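Local atomic coordinates of thiamine pyrophosphokinase (Candida albicans, PDB entry 2G9Z), a protein that catalyses the transfer of a pyrophosphate group from ATP to thiamine, yielding thiamine pyrophosphate, the cofactor form of vitamin B1. Residues C84-C89 against Q164-L169; L264-D269 against P274-G279. All coordinates share one frame; numbering follows the deposited sequence.

Interaction 1: C84-C89 against Q164-L169; sequences CEIIVC and QLHYQL
One hydrogen bond carries the polar half of this contact: the hydroxyl of Y167 donates to the carboxylate of E85, with OH and OE1 2.7 Å apart. The phenol reaches OE1 on its anti side, 20° out of the carboxylate plane, while OE1 itself lies at the edge of the tyrosine ring, near its plane. Carboxylate and ring are turned 45° against each other. E85 spans the gap with an extended chain, CG anti to the backbone N (chi1 178°). OE1 has a second partner in H63 ND1, so two bonds grip the same oxygen.

The other half is van der Waals packing of the I86 chain on the imidazole of H166, the two side chains approaching from opposite directions. I86 CG1 comes within 3.5 Å of H166 NE2, and I86 CD1 within 3.6 Å of H166 CE1, an oblique approach to the ring. The ring's other nitrogen, ND1, is hydrogen-bonded to Y122 OH, which helps fix its rotation.

The two aromatic residues of the helix also support each other: H166 CD2 sits 3.7 Å above the plane of the Y167 ring, over its centre. H63 adds an edge-to-face contact to Y167.

The backbones stay well apart, the nearest CA atoms being those of I86 and H166 at 9.3 Å, so side chains alone bridge the gap. This is helix-on-sheet packing in the alpha/beta catalytic domain: helix 155-170 meets E85, just ahead of strand 86-90, and I86, its first residue. V88 touches S159 and I163 earlier in that helix, and Y167 reaches V65 of the adjacent strand 64-68.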
loop_
_atom_site.group_PDB
_atom_site.type_symbol
_atom_site.label_atom_id
_atom_site.label_comp_id
_atom_site.label_asym_id
_atom_site.label_seq_id
_atom_site.Cartn_x
_atom_site.Cartn_y
_atom_site.Cartn_z
ATOM N N CYS A 84 24.171 -2.625 -10.104
ATOM C CA CYS A 84 23.866 -3.920 -9.517
ATOM C C CYS A 84 24.693 -5.078 -10.055
ATOM O O CYS A 84 24.969 -5.181 -11.253
ATOM C CB CYS A 84 22.378 -4.233 -9.680
ATOM S SG CYS A 84 21.311 -3.109 -8.760
ATOM N N GLU A 85 25.062 -5.955 -9.132
ATOM C CA GLU A 85 25.859 -7.138 -9.404
ATOM C C GLU A 85 25.001 -8.226 -10.047
ATOM O O GLU A 85 25.405 -8.860 -11.022
ATOM C CB GLU A 85 26.445 -7.623 -8.079
ATOM C CG GLU A 85 27.274 -8.882 -8.141
ATOM C CD GLU A 85 27.967 -9.147 -6.822
ATOM O OE1 GLU A 85 27.270 -9.210 -5.786
ATOM O OE2 GLU A 85 29.209 -9.285 -6.817
ATOM N N ILE A 86 23.807 -8.425 -9.497
ATOM C CA ILE A 86 22.875 -9.434 -9.993
ATOM C C ILE A 86 21.494 -8.818 -10.192
ATOM O O ILE A 86 21.066 -7.975 -9.402
ATOM C CB ILE A 86 22.756 -10.611 -8.989
ATOM C CG1 ILE A 86 24.025 -11.467 -9.026
ATOM C CG2 ILE A 86 21.528 -11.451 -9.296
ATOM C CD1 ILE A 86 24.195 -12.270 -10.297
ATOM N N ILE A 87 20.811 -9.233 -11.256
ATOM C CA ILE A 87 19.467 -8.751 -11.549
ATOM C C ILE A 87 18.533 -9.954 -11.629
ATOM O O ILE A 87 18.823 -10.932 -12.320
ATOM C CB ILE A 87 19.390 -7.994 -12.897
ATOM C CG1 ILE A 87 20.251 -6.728 -12.863
ATOM C CG2 ILE A 87 17.943 -7.611 -13.187
ATOM C CD1 ILE A 87 21.726 -6.959 -13.099
ATOM N N VAL A 88 17.412 -9.875 -10.919
ATOM C CA VAL A 88 16.429 -10.955 -10.900
ATOM C C VAL A 88 15.039 -10.462 -11.284
ATOM O O VAL A 88 14.576 -9.444 -10.766
ATOM C CB VAL A 88 16.317 -11.579 -9.490
ATOM C CG1 VAL A 88 15.255 -12.677 -9.484
ATOM C CG2 VAL A 88 17.665 -12.112 -9.043
ATOM N N CYS A 89 14.377 -11.177 -12.190
ATOM C CA CYS A 89 13.018 -10.826 -12.585
ATOM C C CYS A 89 12.069 -11.835 -11.960
ATOM O O CYS A 89 12.260 -13.044 -12.091
ATOM C CB CYS A 89 12.834 -10.869 -14.105
ATOM S SG CYS A 89 13.635 -9.557 -15.017
ATOM N N GLN A 164 19.170 -15.176 -2.117
ATOM C CA GLN A 164 19.903 -15.641 -0.951
ATOM C C GLN A 164 20.721 -16.878 -1.292
ATOM O O GLN A 164 21.881 -16.997 -0.889
ATOM C CB GLN A 164 18.934 -15.947 0.189
ATOM C CG GLN A 164 18.355 -14.700 0.835
ATOM C CD GLN A 164 17.443 -15.017 1.994
ATOM O OE1 GLN A 164 16.347 -15.548 1.810
ATOM N NE2 GLN A 164 17.895 -14.705 3.203
ATOM N N LEU A 165 20.115 -17.792 -2.045
ATOM C CA LEU A 165 20.798 -19.014 -2.445
ATOM C C LEU A 165 21.948 -18.718 -3.400
ATOM O O LEU A 165 22.989 -19.372 -3.343
ATOM C CB LEU A 165 19.805 -19.989 -3.085
ATOM C CG LEU A 165 18.854 -20.641 -2.076
ATOM C CD1 LEU A 165 17.800 -21.461 -2.796
ATOM C CD2 LEU A 165 19.660 -21.524 -1.126
ATOM N N HIS A 166 21.767 -17.733 -4.274
ATOM C CA HIS A 166 22.814 -17.363 -5.223
ATOM C C HIS A 166 24.119 -17.001 -4.517
ATOM O O HIS A 166 25.184 -17.476 -4.893
ATOM C CB HIS A 166 22.386 -16.166 -6.072
ATOM C CG HIS A 166 23.520 -15.516 -6.805
ATOM N ND1 HIS A 166 23.970 -15.956 -8.029
ATOM C CD2 HIS A 166 24.322 -14.478 -6.460
ATOM C CE1 HIS A 166 24.999 -15.219 -8.410
ATOM N NE2 HIS A 166 25.233 -14.316 -7.475
ATOM N N TYR A 167 24.028 -16.147 -3.503
ATOM C CA TYR A 167 25.210 -15.712 -2.764
ATOM C C TYR A 167 25.802 -16.801 -1.883
ATOM O O TYR A 167 26.857 -16.620 -1.275
ATOM C CB TYR A 167 24.880 -14.468 -1.939
ATOM C CG TYR A 167 24.833 -13.219 -2.790
ATOM C CD1 TYR A 167 26.009 -12.643 -3.274
ATOM C CD2 TYR A 167 23.617 -12.653 -3.171
ATOM C CE1 TYR A 167 25.978 -11.540 -4.120
ATOM C CE2 TYR A 167 23.574 -11.544 -4.024
ATOM C CZ TYR A 167 24.761 -10.997 -4.496
ATOM O OH TYR A 167 24.740 -9.928 -5.361
ATOM N N GLN A 168 25.127 -17.940 -1.826
ATOM C CA GLN A 168 25.622 -19.050 -1.030
ATOM C C GLN A 168 26.235 -20.128 -1.914
ATOM O O GLN A 168 27.313 -20.647 -1.621
ATOM C CB GLN A 168 24.494 -19.672 -0.203
ATOM C CG GLN A 168 23.953 -18.791 0.907
ATOM C CD GLN A 168 25.032 -18.350 1.875
ATOM O OE1 GLN A 168 25.809 -19.168 2.373
ATOM N NE2 GLN A 168 25.079 -17.052 2.154
ATOM N N LEU A 169 25.550 -20.437 -3.010
ATOM C CA LEU A 169 25.978 -21.502 -3.911
ATOM C C LEU A 169 26.545 -21.145 -5.285
ATOM O O LEU A 169 27.377 -21.880 -5.815
ATOM C CB LEU A 169 24.812 -22.474 -4.110
ATOM C CG LEU A 169 24.446 -23.459 -2.994
ATOM C CD1 LEU A 169 24.633 -22.836 -1.626
ATOM C CD2 LEU A 169 23.008 -23.909 -3.194
#

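Interaction 2: L264-D269 against P274-G279; sequences LMFHKD and PTPTCG
The imidazole of H267 receives the backbone around T275 and P276 over one face. P276 CA stands 4.0 Å from the ring centroid and 11° off the ring normal, which defines a CH-pi contact almost straight above the centre. T275 C lies over the same face, displaced toward the rim. At the ring's outer end NE2 is hydrogen-bonded to S273 O, just ahead of the second segment; the 3.7 Å between H267 NE2 and T275 O is a packing distance. The second flat group, the phenyl ring of F266, is approached obliquely by P276: F266 CE2 lies 3.5 Å from P276 CB.

P276 is thus the shared partner of both rings. Its pyrrolidine crosses F266 at about a right angle and H267 obliquely. P276 CG rests 3.5 Å from H267 CB, so the proline meets the stem of the histidine as well as its ring. With CG opposite its backbone N (chi1 -174°), H267 turns a ring face to P276 CA; F266, at chi1 57°, swings CE2 toward the proline. No hydrogen bond joins the two segments, and H267 and P276 have the closest CA atoms, 5.9 Å apart.

Further aromatic packing surrounds F266, which stacks with F50 and meets Y260 edge-to-face. T277 OG1 bonds to R316, and its side chain packs on R216 of the second subunit; both arginines belong to ligand pockets, consistent with an active site shared across the dimer. Within the vitamin B1 binding domain the contact ties the loop after strand 254-259 to the entrance of strand 277-281, whose sheet neighbours are strands 331-336 and 315-316. From strand 331-336, I335 touches F266.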
loop_
_atom_site.group_PDB
_atom_site.type_symbol
_atom_site.label_atom_id
_atom_site.label_comp_id
_atom_site.label_asym_id
_atom_site.label_seq_id
_atom_site.Cartn_x
_atom_site.Cartn_y
_atom_site.Cartn_z
ATOM N N LEU A 264 18.474 17.868 -2.717
ATOM C CA LEU A 264 18.345 18.100 -4.152
ATOM C C LEU A 264 18.569 16.809 -4.923
ATOM O O LEU A 264 18.161 16.681 -6.076
ATOM C CB LEU A 264 19.354 19.156 -4.609
ATOM C CG LEU A 264 19.073 20.559 -4.072
ATOM C CD1 LEU A 264 20.230 21.491 -4.408
ATOM C CD2 LEU A 264 17.764 21.062 -4.668
ATOM N N MET A 265 19.217 15.850 -4.276
ATOM C CA MET A 265 19.490 14.563 -4.900
ATOM C C MET A 265 18.210 13.808 -5.247
ATOM O O MET A 265 18.133 13.159 -6.290
ATOM C CB MET A 265 20.322 13.691 -3.968
ATOM C CG MET A 265 21.594 14.323 -3.475
ATOM S SD MET A 265 22.254 13.309 -2.155
ATOM C CE MET A 265 23.300 12.213 -3.077
ATOM N N PHE A 266 17.207 13.886 -4.374
ATOM C CA PHE A 266 15.952 13.168 -4.606
ATOM C C PHE A 266 14.705 14.037 -4.626
ATOM O O PHE A 266 13.596 13.538 -4.842
ATOM C CB PHE A 266 15.768 12.064 -3.557
ATOM C CG PHE A 266 15.783 12.562 -2.134
ATOM C CD1 PHE A 266 16.987 12.794 -1.475
ATOM C CD2 PHE A 266 14.592 12.802 -1.457
ATOM C CE1 PHE A 266 17.009 13.257 -0.159
ATOM C CE2 PHE A 266 14.599 13.265 -0.140
ATOM C CZ PHE A 266 15.814 13.493 0.511
ATOM N N HIS A 267 14.879 15.332 -4.398
ATOM C CA HIS A 267 13.748 16.245 -4.391
ATOM C C HIS A 267 13.998 17.414 -5.331
ATOM O O HIS A 267 14.559 18.433 -4.931
ATOM C CB HIS A 267 13.493 16.760 -2.973
ATOM C CG HIS A 267 12.263 17.605 -2.851
ATOM N ND1 HIS A 267 11.005 17.138 -3.161
ATOM C CD2 HIS A 267 12.100 18.889 -2.452
ATOM C CE1 HIS A 267 10.119 18.096 -2.959
ATOM N NE2 HIS A 267 10.756 19.170 -2.528
ATOM N N LYS A 268 13.586 17.243 -6.585
ATOM C CA LYS A 268 13.739 18.264 -7.614
ATOM C C LYS A 268 13.464 19.624 -6.992
ATOM O O LYS A 268 12.408 19.833 -6.396
ATOM C CB LYS A 268 12.757 17.991 -8.753
ATOM C CG LYS A 268 12.880 18.919 -9.946
ATOM C CD LYS A 268 12.069 18.382 -11.114
ATOM C CE LYS A 268 12.585 17.013 -11.547
ATOM N NZ LYS A 268 11.750 16.379 -12.608
ATOM N N ASP A 269 14.422 20.537 -7.124
ATOM C CA ASP A 269 14.295 21.868 -6.549
ATOM C C ASP A 269 12.857 22.357 -6.484
ATOM O O ASP A 269 12.156 22.411 -7.496
ATOM C CB ASP A 269 15.133 22.881 -7.323
ATOM C CG ASP A 269 15.044 24.265 -6.725
ATOM O OD1 ASP A 269 15.268 24.384 -5.505
ATOM O OD2 ASP A 269 14.746 25.229 -7.461
ATOM N N PRO A 274 9.556 23.347 -0.184
ATOM C CA PRO A 274 10.901 23.431 0.384
ATOM C C PRO A 274 11.388 22.153 1.059
ATOM O O PRO A 274 12.540 22.076 1.490
ATOM C CB PRO A 274 10.777 24.587 1.368
ATOM C CG PRO A 274 9.382 24.417 1.880
ATOM C CD PRO A 274 8.604 24.148 0.608
ATOM N N THR A 275 10.527 21.143 1.146
ATOM C CA THR A 275 10.930 19.909 1.809
ATOM C C THR A 275 10.342 18.633 1.221
ATOM O O THR A 275 9.182 18.602 0.816
ATOM C CB THR A 275 10.547 19.935 3.300
ATOM O OG1 THR A 275 9.140 20.169 3.421
ATOM C CG2 THR A 275 11.307 21.025 4.035
ATOM N N PRO A 276 11.149 17.558 1.174
ATOM C CA PRO A 276 10.708 16.265 0.645
ATOM C C PRO A 276 9.698 15.665 1.624
ATOM O O PRO A 276 9.832 15.830 2.837
ATOM C CB PRO A 276 11.996 15.445 0.602
ATOM C CG PRO A 276 13.071 16.487 0.474
ATOM C CD PRO A 276 12.600 17.549 1.423
ATOM N N THR A 277 8.702 14.966 1.099
ATOM C CA THR A 277 7.688 14.340 1.935
ATOM C C THR A 277 8.122 12.947 2.391
ATOM O O THR A 277 8.826 12.244 1.670
ATOM C CB THR A 277 6.362 14.217 1.166
ATOM O OG1 THR A 277 5.841 15.526 0.920
ATOM C CG2 THR A 277 5.350 13.405 1.958
ATOM N N CYS A 278 7.701 12.552 3.588
ATOM C CA CYS A 278 8.040 11.230 4.107
ATOM C C CYS A 278 6.988 10.756 5.100
ATOM O O CYS A 278 6.106 11.516 5.506
ATOM C CB CYS A 278 9.417 11.243 4.783
ATOM S SG CYS A 278 9.500 12.263 6.270
ATOM N N GLY A 279 7.082 9.488 5.479
ATOM C CA GLY A 279 6.132 8.934 6.419
ATOM C C GLY A 279 6.750 7.819 7.224
ATOM O O GLY A 279 7.714 7.201 6.791
#

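Interactions 1 and 2 lie on opposite sides of the chain's centre, with their own centres 32 Å apart and nearest atoms about 16 Å apart. Both nevertheless reach the same large mixed sheet: interaction 1 at strand 86-90 in the catalytic domain, interaction 2 at strand 277-281 in the vitamin B1 binding domain. Strand 86-90 leads to D91, a magnesium ligand, and helix 155-170 begins at D155, another. For interaction 2, the T275 side chain is about 9 Å from a bound imidodiphosphate analogue of thiamine pyrophosphate. Pocket residues D126, D128 and D155 form a group apart from N315 and R316, which suggests that each site draws on both subunits.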